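PDB 1FMB: EIAV protease from Equine infectious anemia virus, which probably cleaves viral polyproteins as a dimeric retroviral aspartic protease and binds the peptide-like inhibitor HBY-793. Local coordinates for residues N39-K42 and Y43-R46. The protein carries 1 engineered substitution. Numbering follows the deposited sequence.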
loop_
_atom_site.group_PDB
_atom_site.type_symbol
_atom_site.label_atom_id
_atom_site.label_comp_id
_atom_site.label_asym_id
_atom_site.label_seq_id
_atom_site.Cartn_x
_atom_site.Cartn_y
_atom_site.Cartn_z
ATOM N N ASN A 39 19.622 -9.245 -6.232
ATOM C CA ASN A 39 20.982 -9.784 -6.128
ATOM C C ASN A 39 21.060 -11.191 -5.576
ATOM O O ASN A 39 22.066 -11.878 -5.724
ATOM C CB ASN A 39 21.850 -8.907 -5.226
ATOM C CG ASN A 39 22.116 -7.569 -5.899
ATOM O OD1 ASN A 39 22.420 -6.598 -5.199
ATOM N ND2 ASN A 39 22.048 -7.428 -7.201
ATOM N N ARG A 40 20.019 -11.658 -4.914
ATOM C CA ARG A 40 19.952 -12.988 -4.338
ATOM C C ARG A 40 19.185 -13.967 -5.221
ATOM O O ARG A 40 19.151 -15.146 -4.867
ATOM C CB ARG A 40 19.124 -12.914 -3.036
ATOM C CG ARG A 40 19.851 -12.768 -1.718
ATOM C CD ARG A 40 18.878 -12.355 -0.611
ATOM N NE ARG A 40 17.844 -13.329 -0.289
ATOM C CZ ARG A 40 16.998 -13.222 0.731
ATOM N NH1 ARG A 40 17.038 -12.209 1.601
ATOM N NH2 ARG A 40 16.082 -14.147 0.966
ATOM N N LEU A 41 18.549 -13.535 -6.322
ATOM C CA LEU A 41 17.804 -14.457 -7.155
ATOM C C LEU A 41 18.733 -15.524 -7.723
ATOM O O LEU A 41 19.864 -15.236 -8.121
ATOM C CB LEU A 41 17.116 -13.689 -8.293
ATOM C CG LEU A 41 16.055 -12.654 -7.892
ATOM C CD1 LEU A 41 15.479 -12.068 -9.168
ATOM C CD2 LEU A 41 14.872 -13.173 -7.051
ATOM N N LYS A 42 18.257 -16.750 -7.859
ATOM C CA LYS A 42 19.079 -17.860 -8.416
ATOM C C LYS A 42 19.336 -17.569 -9.878
ATOM O O LYS A 42 20.450 -17.841 -10.349
ATOM C CB LYS A 42 18.269 -19.170 -8.218
ATOM C CG LYS A 42 18.032 -19.229 -6.708
ATOM C CD LYS A 42 17.768 -20.557 -6.036
ATOM C CE LYS A 42 18.500 -21.738 -6.663
ATOM N NZ LYS A 42 18.137 -21.924 -8.104
ATOM N N TYR A 43 18.384 -16.943 -10.583
ATOM C CA TYR A 43 18.583 -16.615 -11.974
ATOM C C TYR A 43 18.090 -15.171 -12.171
ATOM O O TYR A 43 17.114 -14.933 -11.476
ATOM C CB TYR A 43 17.707 -17.448 -12.923
ATOM C CG TYR A 43 17.911 -18.929 -12.747
ATOM C CD1 TYR A 43 19.126 -19.458 -13.234
ATOM C CD2 TYR A 43 16.991 -19.777 -12.165
ATOM C CE1 TYR A 43 19.438 -20.803 -13.148
ATOM C CE2 TYR A 43 17.298 -21.135 -12.085
ATOM C CZ TYR A 43 18.498 -21.633 -12.567
ATOM O OH TYR A 43 18.755 -22.980 -12.459
ATOM N N ARG A 44 18.720 -14.431 -13.041
ATOM C CA ARG A 44 18.283 -13.055 -13.319
ATOM C C ARG A 44 18.276 -12.840 -14.825
ATOM O O ARG A 44 19.179 -13.349 -15.492
ATOM C CB ARG A 44 19.343 -12.069 -12.775
ATOM C CG ARG A 44 19.091 -11.663 -11.347
ATOM C CD ARG A 44 20.313 -10.932 -10.784
ATOM N NE ARG A 44 21.445 -11.848 -10.887
ATOM C CZ ARG A 44 21.589 -12.818 -9.985
ATOM N NH1 ARG A 44 20.879 -12.679 -8.860
ATOM N NH2 ARG A 44 22.478 -13.778 -10.236
ATOM N N GLY A 45 17.324 -12.087 -15.373
ATOM C CA GLY A 45 17.292 -11.787 -16.804
ATOM C C GLY A 45 17.944 -10.369 -16.898
ATOM O O GLY A 45 18.449 -9.887 -15.895
ATOM N N ARG A 46 17.839 -9.779 -18.059
ATOM C CA ARG A 46 18.415 -8.473 -18.300
ATOM C C ARG A 46 17.723 -7.420 -17.444
ATOM O O ARG A 46 16.706 -7.590 -16.772
ATOM C CB ARG A 46 18.420 -8.185 -19.783
HETATM O O HOH W 1 22.687 -15.479 -8.143
#
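R44 reaches back to the main chain around L41 in a local, solvent-facing contact at the C-terminal end of helix 35-40, where the chain leaves the helix for the loop leading to strand 48-49. It illustrates how an arginine just beyond a helix can fold back onto a carbonyl of the helix (Y38 O) and one of the turn that follows (L41 O). The R44 side chain bends at chi3 (-59°), turning its guanidinium back toward the carbonyls of the preceding residues. NH1 lies 2.8 Å from L41 O, but the N-H...O angle of 125° makes this a weak hydrogen bond; the stronger partner of NH1 is Y38 O, in the helix itself. A water bridges the other terminal nitrogen, NH2, to the same carbonyl: it accepts from R44 NH2 at 2.7 Å, in the guanidinium plane, and donates to L41 O at 2.8 Å. L41 CB packs 3.4 Å from Y43 O, and its buried side chain also touches T18 and L20 of strand 18-24. K42 CB sits over one face of the Y43 ring, 4.2 Å from CD2. A weak direct bond and a water bridge thus hold the guanidinium to L41 O while Y38 O gives it a firmer partner; its positive charge may offset part of the negative end of this short helix.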